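Local coordinates for Thiol:disulfide interchange protein DsbC (Haemophilus influenzae, PDB 1T3B), which probably forms and isomerises disulfide bonds in periplasmic proteins, working as a homodimeric, thioredoxin-family enzyme with a redox-active disulfide, at residues F93-T97 against T132-M136; A122-M128 against V167-Y171. All blocks are in the same frame, centred on the assembly; numbering follows the deposited sequence.

Contact 1: residues F93-T97 against T132-M136; sequences FMDIT and TAKQM
Ile96 and Met136 reach toward each other at the centre of this contact between 93-97 and 132-136, the tip of Ile96 on the middle of the methionine chain, with CD1 3.4 Å from Met136 CG. The longer branch of Ile96, CG1, lies between its own backbone N and carbonyl carbon (chi1 53°), and this carries CD1 out to the helix, where it also meets Thr132 O at 3.8 Å. On the helix side, the bend of Met136 at chi3 (-98°) brings its methyl end back to the loop. There Met136 CE rests against Ile96 CG1 at 3.6 Å and against the carboxylate of Asp95, whose side chain crosses that of Met136 at about a right angle, with OD1 3.7 Å from CE. Nearer the surface, Thr97 and Thr132 meet by their methyls, CG2 to CG2 at 3.8 Å. Across the contact the packing is therefore van der Waals, while two hydrogen bonds are made inside 93-97 itself, both to Asp95 OD1. Thr97 N donates over 2.9 Å in an Asx turn, nearly straight at 171°, and Thr97 OG1 approaches from above the carboxylate plane. The other carboxylate oxygen, OD2, accepts from Arg125 N. Residues 95-97 link the end of strand 88-94, a central strand of the thioredoxin-like domain, to the redox-active CxxC (Cys98, Cys101) at the start of helix 99-105. Strands 116-122 and 184-186 flank strand 88-94, Ile96 also touches Glu153 of helix 145-153, and helix 131-141 packs on the link.

Contact 2: residues A122-M128 against V167-Y171; sequences AFPRAGM and VKKHY
Phe123 and Tyr171 form an offset stack across 122-128 and 167-171, their planes 13° apart and their centroids separated by 4.7 Å. Each ring puts its rim over one face of the other; with Tyr171 CG opposite the backbone N about the first torsion (chi1 -174°), the phenol swings out from the helix toward the loop. Met128 adds a Met-aromatic contact, with SD oblique to the Tyr171 ring and 4.8 Å from its centroid. Apolar packing fills in around these groups. Ala122 CB sits on Val167 CG1 at 3.6 Å, and Pro124 CD lies 4.1 Å from Tyr171 CD1. Bends at chi2 and chi3 fold Met128 over the helix, where its methyl CE packs against Val167 and Lys168. A single hydrogen bond joins the segments: Ala122 N donates to His170 ND1 over 3.2 Å, nearly straight at the hydrogen, although the donor is tilted from the imidazole plane. The His170 ring also meets Trp140, and its NE2 makes a weak bond to Glu77 OE1. In this way the loop between strand 116-122 and helix 131-141 packs on helix 166-177 of the thioredoxin-like domain. Because ND1 accepts a backbone N-H, a proton on NE2 would suit both partners, and the Glu77 carboxylate would probably favour it there. The chemistry thus joins a hydrogen bond from the end of strand 116-122 to an aromatic and sulfur-lined patch farther along the loop.

How the contacts relate
Both contacts belong to the thioredoxin-like domain, with centres about 7 Å apart, and their segments alternate along the chain. Both are partly buried, but the centre of contact 2 lies nearer the chain centre, about 11 Å from it against about 15 Å; Thr97 is the exposed residue in contact 1, Lys168 in contact 2. Contact 2 buries about twice the surface (481 against 239 Å²). Contact 1 is aliphatic and thioether packing beside a carboxylate; contact 2 relies on aromatic stacking and a histidine bond. Met94 O probably accepts from Phe123 N, and Asp95 forms a salt bridge with Arg125, joining the end of strand 88-94 and the loop after it to 122-128. Met136 of helix 131-141 also touches Pro124 and Val167.

Contact 1: residues F93-T97 against T132-M136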
loop_
_atom_site.group_PDB
_atom_site.type_symbol
_atom_site.label_atom_id
_atom_site.label_comp_id
_atom_site.label_asym_id
_atom_site.label_seq_id
_atom_site.Cartn_x
_atom_site.Cartn_y
_atom_site.Cartn_z
ATOM N N PHE A 93 25.893 1.046 2.417
ATOM C CA PHE A 93 25.487 0.670 3.769
ATOM C C PHE A 93 26.312 -0.557 4.080
ATOM O O PHE A 93 26.265 -1.560 3.382
ATOM C CB PHE A 93 23.996 0.375 3.854
ATOM C CG PHE A 93 23.141 1.607 3.837
ATOM C CD1 PHE A 93 22.792 2.213 2.636
ATOM C CD2 PHE A 93 22.706 2.182 5.026
ATOM C CE1 PHE A 93 22.019 3.376 2.624
ATOM C CE2 PHE A 93 21.940 3.337 5.023
ATOM C CZ PHE A 93 21.596 3.935 3.820
ATOM N N MET A 94 27.083 -0.478 5.144
ATOM C CA MET A 94 27.982 -1.557 5.439
ATOM C C MET A 94 27.934 -2.062 6.868
ATOM O O MET A 94 27.487 -1.362 7.769
ATOM C CB MET A 94 29.374 -1.066 5.056
ATOM C CG MET A 94 30.498 -1.943 5.452
ATOM S SD MET A 94 31.746 -0.913 6.220
ATOM C CE MET A 94 31.143 -0.836 7.865
ATOM N N ASP A 95 28.373 -3.302 7.055
ATOM C CA ASP A 95 28.414 -3.935 8.365
ATOM C C ASP A 95 29.830 -4.483 8.528
ATOM O O ASP A 95 30.433 -4.943 7.567
ATOM C CB ASP A 95 27.386 -5.064 8.444
ATOM C CG ASP A 95 27.198 -5.580 9.856
ATOM O OD1 ASP A 95 28.215 -5.943 10.492
ATOM O OD2 ASP A 95 26.039 -5.621 10.328
ATOM N N ILE A 96 30.359 -4.444 9.742
ATOM C CA ILE A 96 31.728 -4.879 9.974
ATOM C C ILE A 96 31.934 -6.373 10.050
ATOM O O ILE A 96 33.065 -6.859 9.995
ATOM C CB ILE A 96 32.297 -4.226 11.247
ATOM C CG1 ILE A 96 31.364 -4.479 12.426
ATOM C CG2 ILE A 96 32.455 -2.745 11.030
ATOM C CD1 ILE A 96 31.849 -3.906 13.704
ATOM N N THR A 97 30.843 -7.106 10.165
ATOM C CA THR A 97 30.932 -8.550 10.255
ATOM C C THR A 97 30.428 -9.179 8.960
ATOM O O THR A 97 29.888 -10.282 8.978
ATOM C CB THR A 97 30.063 -9.058 11.412
ATOM O OG1 THR A 97 28.703 -8.630 11.208
ATOM C CG2 THR A 97 30.585 -8.529 12.744
ATOM N N THR A 132 28.794 -5.865 18.586
ATOM C CA THR A 132 28.997 -5.428 17.209
ATOM C C THR A 132 28.344 -4.095 16.837
ATOM O O THR A 132 28.922 -3.288 16.113
ATOM C CB THR A 132 28.489 -6.506 16.264
ATOM O OG1 THR A 132 29.286 -7.683 16.434
ATOM C CG2 THR A 132 28.546 -6.036 14.820
ATOM N N ALA A 133 27.133 -3.867 17.315
ATOM C CA ALA A 133 26.453 -2.621 17.015
ATOM C C ALA A 133 27.090 -1.499 17.823
ATOM O O ALA A 133 27.056 -0.327 17.436
ATOM C CB ALA A 133 24.989 -2.741 17.363
ATOM N N LYS A 134 27.680 -1.871 18.949
ATOM C CA LYS A 134 28.313 -0.905 19.839
ATOM C C LYS A 134 29.689 -0.504 19.315
ATOM O O LYS A 134 30.146 0.624 19.523
ATOM C CB LYS A 134 28.453 -1.514 21.237
ATOM C CG LYS A 134 27.210 -2.253 21.737
ATOM C CD LYS A 134 26.324 -1.404 22.621
ATOM N N GLN A 135 30.354 -1.439 18.647
ATOM C CA GLN A 135 31.676 -1.170 18.097
ATOM C C GLN A 135 31.572 -0.212 16.922
ATOM O O GLN A 135 32.425 0.651 16.729
ATOM C CB GLN A 135 32.327 -2.468 17.642
ATOM C CG GLN A 135 32.356 -3.516 18.718
ATOM C CD GLN A 135 32.936 -4.805 18.228
ATOM O OE1 GLN A 135 32.481 -5.357 17.236
ATOM N NE2 GLN A 135 33.951 -5.297 18.919
ATOM N N MET A 136 30.514 -0.360 16.139
ATOM C CA MET A 136 30.324 0.502 14.992
ATOM C C MET A 136 29.970 1.910 15.400
ATOM O O MET A 136 30.280 2.859 14.695
ATOM C CB MET A 136 29.255 -0.068 14.070
ATOM C CG MET A 136 29.784 -1.213 13.219
ATOM S SD MET A 136 28.607 -1.884 12.078
ATOM C CE MET A 136 28.080 -3.252 13.007
#

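Contact 2: residues A122-M128 against V167-Y171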
loop_
_atom_site.group_PDB
_atom_site.type_symbol
_atom_site.label_atom_id
_atom_site.label_comp_id
_atom_site.label_asym_id
_atom_site.label_seq_id
_atom_site.Cartn_x
_atom_site.Cartn_y
_atom_site.Cartn_z
ATOM N N ALA A 122 26.416 3.323 8.323
ATOM C CA ALA A 122 26.404 2.068 9.044
ATOM C C ALA A 122 25.085 1.336 8.906
ATOM O O ALA A 122 24.019 1.939 8.781
ATOM C CB ALA A 122 26.706 2.300 10.519
ATOM N N PHE A 123 25.167 0.017 8.933
ATOM C CA PHE A 123 23.975 -0.777 8.860
ATOM C C PHE A 123 24.143 -2.036 9.682
ATOM O O PHE A 123 24.386 -3.108 9.134
ATOM C CB PHE A 123 23.644 -1.150 7.418
ATOM C CG PHE A 123 22.258 -1.702 7.253
ATOM C CD1 PHE A 123 21.159 -0.850 7.171
ATOM C CD2 PHE A 123 22.039 -3.076 7.260
ATOM C CE1 PHE A 123 19.872 -1.354 7.100
ATOM C CE2 PHE A 123 20.750 -3.591 7.191
ATOM C CZ PHE A 123 19.668 -2.726 7.114
ATOM N N PRO A 124 24.063 -1.919 11.018
ATOM C CA PRO A 124 24.207 -3.113 11.860
ATOM C C PRO A 124 22.974 -4.020 11.745
ATOM O O PRO A 124 21.914 -3.760 12.325
ATOM C CB PRO A 124 24.419 -2.536 13.264
ATOM C CG PRO A 124 23.817 -1.182 13.194
ATOM C CD PRO A 124 24.190 -0.695 11.823
ATOM N N ARG A 125 23.144 -5.090 10.975
ATOM C CA ARG A 125 22.088 -6.060 10.697
ATOM C C ARG A 125 21.452 -6.728 11.915
ATOM O O ARG A 125 20.232 -6.701 12.063
ATOM C CB ARG A 125 22.625 -7.122 9.731
ATOM C CG ARG A 125 22.985 -6.562 8.365
ATOM C CD ARG A 125 23.712 -7.583 7.509
ATOM N NE ARG A 125 24.914 -8.098 8.152
ATOM C CZ ARG A 125 25.764 -8.942 7.578
ATOM N NH1 ARG A 125 25.540 -9.360 6.344
ATOM N NH2 ARG A 125 26.828 -9.375 8.240
ATOM N N ALA A 126 22.273 -7.331 12.775
ATOM C CA ALA A 126 21.783 -8.001 13.980
ATOM C C ALA A 126 21.309 -6.974 15.017
ATOM O O ALA A 126 21.642 -7.062 16.207
ATOM C CB ALA A 126 22.887 -8.894 14.569
ATOM N N GLY A 127 20.532 -5.999 14.554
ATOM C CA GLY A 127 20.022 -4.968 15.441
ATOM C C GLY A 127 21.082 -4.184 16.200
ATOM O O GLY A 127 22.273 -4.483 16.117
ATOM N N MET A 128 20.630 -3.188 16.964
ATOM C CA MET A 128 21.509 -2.318 17.743
ATOM C C MET A 128 21.763 -2.888 19.126
ATOM O O MET A 128 22.140 -2.161 20.041
ATOM C CB MET A 128 20.868 -0.943 17.922
ATOM C CG MET A 128 20.027 -0.478 16.762
ATOM S SD MET A 128 21.015 -0.080 15.330
ATOM C CE MET A 128 21.944 1.230 15.980
ATOM N N VAL A 167 24.473 5.147 14.415
ATOM C CA VAL A 167 24.400 3.932 13.628
ATOM C C VAL A 167 22.926 3.592 13.517
ATOM O O VAL A 167 22.468 3.058 12.505
ATOM C CB VAL A 167 25.178 2.773 14.289
ATOM C CG1 VAL A 167 26.661 2.938 14.031
ATOM C CG2 VAL A 167 24.917 2.751 15.775
ATOM N N LYS A 168 22.180 3.941 14.558
ATOM C CA LYS A 168 20.748 3.699 14.581
ATOM C C LYS A 168 20.080 4.570 13.528
ATOM O O LYS A 168 19.263 4.088 12.744
ATOM C CB LYS A 168 20.196 4.014 15.967
ATOM C CG LYS A 168 18.772 3.555 16.217
ATOM C CD LYS A 168 18.411 3.712 17.698
ATOM C CE LYS A 168 16.933 3.493 17.924
ATOM N NZ LYS A 168 16.108 4.406 17.071
ATOM N N LYS A 169 20.441 5.846 13.493
ATOM C CA LYS A 169 19.855 6.744 12.509
ATOM C C LYS A 169 20.195 6.264 11.098
ATOM O O LYS A 169 19.373 6.345 10.195
ATOM C CB LYS A 169 20.346 8.178 12.727
ATOM C CG LYS A 169 19.796 9.185 11.720
ATOM C CD LYS A 169 20.069 10.614 12.158
ATOM C CE LYS A 169 21.560 10.923 12.231
ATOM N NZ LYS A 169 21.810 12.276 12.820
ATOM N N HIS A 170 21.406 5.750 10.916
ATOM C CA HIS A 170 21.824 5.243 9.611
ATOM C C HIS A 170 21.052 3.980 9.275
ATOM O O HIS A 170 20.694 3.736 8.128
ATOM C CB HIS A 170 23.322 4.927 9.611
ATOM C CG HIS A 170 24.196 6.140 9.662
ATOM N ND1 HIS A 170 25.568 6.066 9.770
ATOM C CD2 HIS A 170 23.894 7.458 9.597
ATOM C CE1 HIS A 170 26.073 7.285 9.766
ATOM N NE2 HIS A 170 25.079 8.150 9.662
ATOM N N TYR A 171 20.805 3.172 10.291
ATOM C CA TYR A 171 20.074 1.932 10.121
ATOM C C TYR A 171 18.659 2.200 9.617
ATOM O O TYR A 171 18.248 1.722 8.568
ATOM C CB TYR A 171 20.005 1.221 11.454
ATOM C CG TYR A 171 19.385 -0.132 11.362
ATOM C CD1 TYR A 171 20.165 -1.253 11.122
ATOM C CD2 TYR A 171 18.013 -0.298 11.520
ATOM C CE1 TYR A 171 19.592 -2.514 11.046
ATOM C CE2 TYR A 171 17.429 -1.550 11.446
ATOM C CZ TYR A 171 18.220 -2.656 11.208
ATOM O OH TYR A 171 17.648 -3.903 11.133
#